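Local coordinates for protein aggregative adherence fimbrial subunit AggA (PDB 4PH8) that builds the shaft of type I aggregative adherence fimbriae as their major subunit and probably contributes to host attachment through fibronectin binding, at residues 95-100 against 106-111; 40-45 against 51-56; 34-39 against 64-69. All coordinates share one frame; numbering follows the deposited sequence.

Interaction 1 of 3, residues 95-100 against 106-111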
# COMPACT_ATOMS: atom_id res chain seq x y z
N ALA A 95 -6.28 4.42 8.54
CA ALA A 95 -6.16 4.14 7.10
C ALA A 95 -5.46 2.82 6.78
O ALA A 95 -5.33 2.47 5.61
CB ALA A 95 -5.44 5.28 6.39
N LYS A 96 -5.01 2.08 7.79
CA LYS A 96 -4.44 0.75 7.53
C LYS A 96 -5.51 -0.13 6.87
O LYS A 96 -6.68 -0.09 7.23
CB LYS A 96 -3.91 0.12 8.82
CG LYS A 96 -3.38 -1.29 8.67
CD LYS A 96 -2.70 -1.76 9.95
CE LYS A 96 -1.34 -1.14 10.14
NZ LYS A 96 -0.79 -1.50 11.48
N ILE A 97 -5.11 -0.89 5.85
CA ILE A 97 -6.04 -1.64 5.03
C ILE A 97 -5.81 -3.13 5.20
O ILE A 97 -4.66 -3.56 5.24
CB ILE A 97 -5.78 -1.31 3.55
CG1 ILE A 97 -5.79 0.20 3.34
CG2 ILE A 97 -6.79 -2.03 2.65
CD1 ILE A 97 -4.96 0.64 2.14
N TYR A 98 -6.88 -3.91 5.24
CA TYR A 98 -6.76 -5.35 5.19
C TYR A 98 -7.78 -5.93 4.24
O TYR A 98 -8.76 -5.27 3.85
CB TYR A 98 -6.94 -5.98 6.58
CG TYR A 98 -8.29 -5.73 7.20
CD1 TYR A 98 -8.53 -4.59 7.95
CD2 TYR A 98 -9.34 -6.63 7.02
CE1 TYR A 98 -9.77 -4.34 8.50
CE2 TYR A 98 -10.59 -6.38 7.56
CZ TYR A 98 -10.79 -5.25 8.30
OH TYR A 98 -12.04 -5.01 8.85
N LYS A 99 -7.54 -7.18 3.87
CA LYS A 99 -8.49 -7.93 3.06
C LYS A 99 -8.28 -9.41 3.25
O LYS A 99 -7.16 -9.88 3.11
CB LYS A 99 -8.31 -7.59 1.60
CG LYS A 99 -9.32 -8.26 0.68
CD LYS A 99 -9.16 -7.71 -0.74
CE LYS A 99 -10.14 -8.35 -1.71
NZ LYS A 99 -10.13 -7.69 -3.04
N LYS A 100 -9.36 -10.12 3.55
CA LYS A 100 -9.36 -11.57 3.57
C LYS A 100 -9.51 -12.02 2.12
O LYS A 100 -10.54 -11.81 1.49
CB LYS A 100 -10.50 -12.09 4.46
CG LYS A 100 -10.87 -13.55 4.29
CD LYS A 100 -9.75 -14.50 4.68
CE LYS A 100 -10.31 -15.79 5.25
NZ LYS A 100 -10.42 -15.76 6.74
N LYS A 106 -8.33 -12.44 -5.34
CA LYS A 106 -6.99 -12.80 -4.84
C LYS A 106 -6.06 -11.62 -4.53
O LYS A 106 -4.96 -11.83 -4.03
CB LYS A 106 -6.31 -13.72 -5.83
CG LYS A 106 -6.99 -15.08 -6.03
CD LYS A 106 -6.02 -15.97 -6.80
CE LYS A 106 -6.54 -17.37 -7.06
NZ LYS A 106 -5.48 -18.11 -7.80
N PHE A 107 -6.51 -10.41 -4.83
CA PHE A 107 -5.68 -9.22 -4.66
C PHE A 107 -6.35 -8.18 -3.80
O PHE A 107 -7.57 -7.98 -3.89
CB PHE A 107 -5.35 -8.59 -6.02
CG PHE A 107 -4.57 -9.49 -6.92
CD1 PHE A 107 -3.19 -9.51 -6.86
CD2 PHE A 107 -5.22 -10.34 -7.82
CE1 PHE A 107 -2.45 -10.34 -7.69
CE2 PHE A 107 -4.48 -11.18 -8.64
CZ PHE A 107 -3.10 -11.17 -8.57
N LEU A 108 -5.54 -7.54 -2.97
CA LEU A 108 -5.86 -6.26 -2.35
C LEU A 108 -5.27 -5.17 -3.21
O LEU A 108 -4.07 -5.17 -3.47
CB LEU A 108 -5.23 -6.19 -0.97
CG LEU A 108 -5.30 -4.86 -0.21
CD1 LEU A 108 -6.71 -4.34 -0.13
CD2 LEU A 108 -4.74 -5.06 1.19
N ASN A 109 -6.11 -4.25 -3.67
CA ASN A 109 -5.67 -3.11 -4.48
C ASN A 109 -6.03 -1.82 -3.75
O ASN A 109 -7.12 -1.69 -3.16
CB ASN A 109 -6.32 -3.13 -5.88
CG ASN A 109 -5.61 -4.07 -6.86
OD1 ASN A 109 -4.53 -3.74 -7.35
ND2 ASN A 109 -6.21 -5.22 -7.16
N ALA A 110 -5.10 -0.88 -3.77
CA ALA A 110 -5.29 0.44 -3.18
C ALA A 110 -4.53 1.47 -3.99
O ALA A 110 -3.51 1.18 -4.64
CB ALA A 110 -4.83 0.48 -1.74
N SER A 111 -5.05 2.69 -3.94
CA SER A 111 -4.43 3.81 -4.62
C SER A 111 -4.54 5.15 -3.88
O SER A 111 -5.36 5.32 -2.98
CB SER A 111 -5.04 3.96 -6.01
OG SER A 111 -6.38 4.40 -5.93

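Interaction 2 of 3, residues 40-45 against 51-56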
# COMPACT_ATOMS: atom_id res chain seq x y z
N VAL A 40 -1.43 -6.25 -3.35
CA VAL A 40 -0.85 -7.26 -2.46
C VAL A 40 -1.58 -8.59 -2.64
O VAL A 40 -2.80 -8.64 -2.75
CB VAL A 40 -0.91 -6.83 -0.96
CG1 VAL A 40 -0.12 -7.80 -0.10
CG2 VAL A 40 -0.38 -5.42 -0.79
N THR A 41 -0.82 -9.67 -2.69
CA THR A 41 -1.41 -11.00 -2.77
C THR A 41 -0.51 -11.96 -2.03
O THR A 41 0.50 -11.57 -1.43
CB THR A 41 -1.65 -11.42 -4.25
OG1 THR A 41 -2.50 -12.58 -4.30
CG2 THR A 41 -0.34 -11.67 -4.97
N THR A 42 -0.90 -13.22 -2.04
CA THR A 42 -0.08 -14.27 -1.48
C THR A 42 -0.32 -15.55 -2.30
O THR A 42 -1.00 -15.50 -3.33
CB THR A 42 -0.39 -14.45 0.04
OG1 THR A 42 0.49 -15.43 0.59
CG2 THR A 42 -1.82 -14.90 0.24
N SER A 43 0.22 -16.68 -1.86
CA SER A 43 0.15 -17.93 -2.65
C SER A 43 -1.27 -18.52 -2.68
O SER A 43 -2.11 -18.25 -1.80
CB SER A 43 1.11 -18.97 -2.09
OG SER A 43 0.65 -19.38 -0.81
N ASP A 44 -1.54 -19.34 -3.69
CA ASP A 44 -2.84 -20.00 -3.78
C ASP A 44 -3.13 -20.84 -2.54
O ASP A 44 -4.23 -20.83 -2.03
CB ASP A 44 -2.93 -20.88 -5.02
CG ASP A 44 -3.06 -20.07 -6.31
OD1 ASP A 44 -3.30 -18.84 -6.27
OD2 ASP A 44 -2.93 -20.68 -7.38
N GLN A 45 -2.12 -21.54 -2.02
CA GLN A 45 -2.33 -22.34 -0.81
C GLN A 45 -2.67 -21.47 0.39
O GLN A 45 -3.54 -21.81 1.18
CB GLN A 45 -1.13 -23.24 -0.52
CG GLN A 45 -1.05 -24.44 -1.46
CD GLN A 45 -2.36 -25.22 -1.54
OE1 GLN A 45 -3.09 -25.11 -2.53
NE2 GLN A 45 -2.66 -26.01 -0.51
N ALA A 51 -5.79 -16.59 4.40
CA ALA A 51 -4.85 -15.49 4.63
C ALA A 51 -5.49 -14.13 4.48
O ALA A 51 -6.34 -13.93 3.62
CB ALA A 51 -3.70 -15.57 3.63
N LYS A 52 -5.02 -13.19 5.29
CA LYS A 52 -5.48 -11.82 5.26
C LYS A 52 -4.26 -10.99 4.92
O LYS A 52 -3.21 -11.13 5.55
CB LYS A 52 -6.07 -11.43 6.63
CG LYS A 52 -6.36 -9.94 6.82
CD LYS A 52 -6.76 -9.60 8.26
CE LYS A 52 -8.02 -10.31 8.68
NZ LYS A 52 -8.41 -9.90 10.06
N VAL A 53 -4.39 -10.12 3.93
CA VAL A 53 -3.30 -9.26 3.54
C VAL A 53 -3.56 -7.84 4.00
O VAL A 53 -4.70 -7.45 4.24
CB VAL A 53 -2.99 -9.32 2.04
CG1 VAL A 53 -2.42 -10.68 1.67
CG2 VAL A 53 -4.20 -8.99 1.18
N TRP A 54 -2.47 -7.09 4.14
CA TRP A 54 -2.48 -5.76 4.70
C TRP A 54 -1.62 -4.84 3.87
O TRP A 54 -0.64 -5.28 3.24
CB TRP A 54 -1.89 -5.77 6.11
CG TRP A 54 -2.65 -6.57 7.09
CD1 TRP A 54 -2.60 -7.92 7.26
CD2 TRP A 54 -3.56 -6.08 8.07
NE1 TRP A 54 -3.44 -8.31 8.29
CE2 TRP A 54 -4.04 -7.19 8.80
CE3 TRP A 54 -4.03 -4.80 8.40
CZ2 TRP A 54 -4.96 -7.06 9.84
CZ3 TRP A 54 -4.95 -4.68 9.43
CH2 TRP A 54 -5.41 -5.81 10.14
N LEU A 55 -1.99 -3.57 3.91
CA LEU A 55 -1.26 -2.50 3.28
C LEU A 55 -1.36 -1.28 4.16
O LEU A 55 -2.44 -0.97 4.68
CB LEU A 55 -1.88 -2.24 1.92
CG LEU A 55 -1.22 -1.42 0.86
CD1 LEU A 55 0.21 -1.86 0.59
CD2 LEU A 55 -2.05 -1.53 -0.41
N TRP A 56 -0.25 -0.58 4.35
CA TRP A 56 -0.26 0.64 5.15
C TRP A 56 0.91 1.53 4.81
O TRP A 56 1.91 1.08 4.28
CB TRP A 56 -0.33 0.35 6.67
CG TRP A 56 0.89 -0.27 7.32
CD1 TRP A 56 1.85 0.38 8.05
CD2 TRP A 56 1.25 -1.67 7.36
NE1 TRP A 56 2.79 -0.51 8.52
CE2 TRP A 56 2.44 -1.77 8.12
CE3 TRP A 56 0.69 -2.83 6.83
CZ2 TRP A 56 3.08 -2.99 8.35
CZ3 TRP A 56 1.33 -4.04 7.06
CH2 TRP A 56 2.52 -4.11 7.81

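Interaction 3 of 3, residues 34-39 against 64-69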
# COMPACT_ATOMS: atom_id res chain seq x y z
N ILE A 34 -1.89 12.75 -10.49
CA ILE A 34 -0.83 11.73 -10.50
C ILE A 34 -1.32 10.57 -9.64
O ILE A 34 -1.58 10.75 -8.46
CB ILE A 34 0.50 12.27 -9.94
CG1 ILE A 34 0.94 13.54 -10.70
CG2 ILE A 34 1.59 11.21 -10.05
CD1 ILE A 34 2.01 14.33 -9.97
N GLY A 35 -1.46 9.40 -10.25
CA GLY A 35 -1.89 8.20 -9.52
C GLY A 35 -0.74 7.32 -9.09
O GLY A 35 0.24 7.17 -9.82
N PHE A 36 -0.90 6.73 -7.91
CA PHE A 36 0.03 5.75 -7.38
C PHE A 36 -0.81 4.62 -6.79
O PHE A 36 -1.79 4.87 -6.11
CB PHE A 36 0.91 6.32 -6.26
CG PHE A 36 1.62 7.61 -6.61
CD1 PHE A 36 2.84 7.59 -7.27
CD2 PHE A 36 1.10 8.82 -6.22
CE1 PHE A 36 3.50 8.77 -7.57
CE2 PHE A 36 1.75 10.02 -6.52
CZ PHE A 36 2.95 9.98 -7.20
N SER A 37 -0.43 3.38 -7.07
CA SER A 37 -1.19 2.28 -6.56
C SER A 37 -0.30 1.13 -6.18
O SER A 37 0.86 1.04 -6.60
CB SER A 37 -2.22 1.84 -7.57
OG SER A 37 -1.62 1.38 -8.75
N ALA A 38 -0.86 0.29 -5.32
CA ALA A 38 -0.20 -0.88 -4.79
C ALA A 38 -1.18 -2.05 -4.80
O ALA A 38 -2.40 -1.87 -4.70
CB ALA A 38 0.30 -0.63 -3.38
N LYS A 39 -0.63 -3.24 -4.91
CA LYS A 39 -1.41 -4.46 -4.98
C LYS A 39 -0.68 -5.50 -4.15
O LYS A 39 0.54 -5.61 -4.22
CB LYS A 39 -1.53 -4.88 -6.46
CG LYS A 39 -1.86 -6.33 -6.76
CD LYS A 39 -2.05 -6.59 -8.25
CE LYS A 39 -0.79 -6.50 -9.11
NZ LYS A 39 0.37 -7.29 -8.69
N TRP A 64 -0.56 7.37 3.54
CA TRP A 64 0.61 7.21 2.69
C TRP A 64 1.30 8.55 2.55
O TRP A 64 0.65 9.55 2.35
CB TRP A 64 0.16 6.71 1.32
CG TRP A 64 -0.55 5.37 1.34
CD1 TRP A 64 -1.04 4.69 2.42
CD2 TRP A 64 -0.86 4.57 0.19
NE1 TRP A 64 -1.63 3.50 2.01
CE2 TRP A 64 -1.52 3.41 0.65
CE3 TRP A 64 -0.63 4.72 -1.18
CZ2 TRP A 64 -1.97 2.41 -0.21
CZ3 TRP A 64 -1.07 3.72 -2.04
CH2 TRP A 64 -1.74 2.57 -1.55
N VAL A 65 2.63 8.57 2.69
CA VAL A 65 3.38 9.84 2.67
C VAL A 65 4.32 9.92 1.47
O VAL A 65 5.24 9.13 1.33
CB VAL A 65 4.18 10.04 3.98
CG1 VAL A 65 4.91 11.38 3.97
CG2 VAL A 65 3.26 9.93 5.18
N LEU A 66 4.06 10.89 0.60
CA LEU A 66 4.96 11.19 -0.50
C LEU A 66 5.94 12.25 0.00
O LEU A 66 5.56 13.41 0.22
CB LEU A 66 4.18 11.68 -1.72
CG LEU A 66 4.97 11.82 -3.03
CD1 LEU A 66 5.47 10.48 -3.56
CD2 LEU A 66 4.13 12.50 -4.08
N GLN A 67 7.20 11.85 0.16
CA GLN A 67 8.20 12.58 0.97
C GLN A 67 9.37 13.07 0.11
O GLN A 67 10.00 12.29 -0.59
CB GLN A 67 8.72 11.63 2.07
CG GLN A 67 9.88 12.16 2.90
CD GLN A 67 9.45 13.24 3.87
OE1 GLN A 67 8.67 12.97 4.78
NE2 GLN A 67 9.95 14.46 3.68
N HIS A 68 9.66 14.37 0.20
CA HIS A 68 10.77 14.96 -0.55
C HIS A 68 12.08 14.45 0.02
O HIS A 68 12.23 14.33 1.24
CB HIS A 68 10.72 16.50 -0.51
CG HIS A 68 11.52 17.16 -1.59
ND1 HIS A 68 12.85 17.47 -1.44
CD2 HIS A 68 11.18 17.57 -2.84
CE1 HIS A 68 13.30 18.03 -2.55
NE2 HIS A 68 12.31 18.11 -3.41
N ALA A 69 13.02 14.11 -0.86
CA ALA A 69 14.28 13.47 -0.45
C ALA A 69 15.16 14.41 0.39
O ALA A 69 15.80 14.00 1.36
CB ALA A 69 15.04 12.99 -1.68

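Interaction 1 of 3, residues 95-100 against 106-111
Lys99 reaches from strand 97-100 to Leu108 and Phe107 of the facing segment, and shows how a lysine can be at once apolar filler and polar anchor. Its CB lies 4.0 Å from CD1 of Leu108. With CG anti to the backbone N (chi1 -176°) and the chain extended beyond it, the aliphatic part runs on over the backbone of 107-108, where CD comes within 3.9 Å of Leu108 CA. The next carbon, CE, is 3.4 Å from Phe107 O, and the same oxygen accepts a 2.7 Å hydrogen bond from NZ. That bond is fairly straight at the acceptor, with a C=O...N angle of 157° and the nitrogen tilted 18° from the carbonyl plane. Asp83 OD1, through a salt bridge, and Asn105 OD1 also hold NZ, so this ammonium on a buried residue has three oxygen partners and its charge is probably well compensated.

Beside the lysine the contact is purely apolar. Ile97 presents two branches: CG2 packs at 3.6 Å against Leu108 CD1, while CD1 reaches to 3.9 Å from Ala110 CB. Strands 97-100 and 108-111 run nearly antiparallel, 8.0 Å apart at closest approach, yet each takes its backbone partners from other strands, and their inward side chains fill the gap as in the core of a beta sandwich.

Interaction 2 of 3, residues 40-45 against 51-56
Val40, near the end of strand 34-41, meets Val53 and Leu55 of strand 52-56 within the beta sandwich of this fimbrial subunit. The two strands lie across the core from each other, and with no hydrogen bond between the segments the contact rests on methyl groups and the rotamers that aim them. The touching parts run 158° apart in direction, close to antiparallel.

Val40 splits its two methyls between two partners. Val40 CG1 is anti to the backbone N (chi1 -172°) and packs 3.9 Å from Val53 CB and 4.1 Å from Val53 CG1, the two valines sliding past one another in opposite directions. Val40 CG2, anti to the carbonyl carbon, is thereby turned along the opposing strand, where it comes 3.9 Å from Leu55 CD1 and 4.0 Å from the carbonyl oxygen of Trp54. Leu108 and Ala110 border Leu55, and Val134 covers Val53, so the cluster continues into strands 108-114 and 124-138.

Past the strand end, Thr42 divides its branches by polarity. OG1 stands anti to the backbone N (chi1 -176°) and is hydrogen-bonded with Pro15 O, which leaves CG2 in the crowded position between N and carbonyl carbon, turned to the opposing segment. Thr41 points its CB away from that segment, and its hydroxyl pairs with the backbone oxygen of Lys106. Just beyond, Ser43 is the N-cap of helix 44-49, its OG bonded to the backbone N of Cys46, a residue disulfide-linked to Cys14. Facing Thr42 at the start of the other segment, Ala51 closes the row, its CB resting 3.9 Å from Thr42 CG2.

Interaction 3 of 3, residues 34-39 against 64-69
Two aromatic groups, the ring of Phe36 and the indole of Trp64, carry this contact in the interior of a beta sandwich, and each meets its partner obliquely. The far end of the phenyl ring, CZ, turns to the methyls of Leu66. The six-membered part of the indole reaches toward strand 34-39: CH2 of Trp64 approaches Ala38 CB at 4.2 Å, and Trp64 CZ3 is 4.3 Å from the backbone oxygen of Phe36. Elsewhere in the core Phe36 also touches Met128, Ile151 and Leu153, and Trp64 touches Pro80, Val112 and Leu130, so both aromatic side chains are enclosed by several strands of the sandwich.

Strands 34-39 and 64-68 pass 11.0 Å apart with 129° between their directions, a separation bridged mainly by side chains, with no hydrogen bond across it. The indole reaches the short side chain of Ala38, while Phe36 and Leu66 each cover part of the distance.

In that second pair, Leu66 holds CG anti to its backbone N (chi1 -170°), which carries the methyl end of the side chain out toward the phenyl ring, where the two side chains cross at about a right angle. Leu66 CD2 comes closest, 4.2 Å from Phe36 CZ, and Leu66 CD1 lies only slightly farther from the same ring atom.

From the N terminus, strand 34-41 supplies 34-39 for interaction 3 and the start of 40-45, which runs on into helix 44-49, for interaction 2. Beyond the helix, strand 52-68 answers in reverse order: 51-56 closes interaction 2, and 64-69 closes interaction 3 around it, so the smaller loop sits within the larger. Interaction 1 follows later in the chain as a separate, short loop. Space brings it back to the others, since 106-111 lies beside strand 34-41, with Ala110 O probably hydrogen-bonded to Ala38 N and Lys106 NZ salt-bridged to Asp44, while strand 97-100 pairs with strand 52-68. Together the three contacts join the layers of the sandwich along its length.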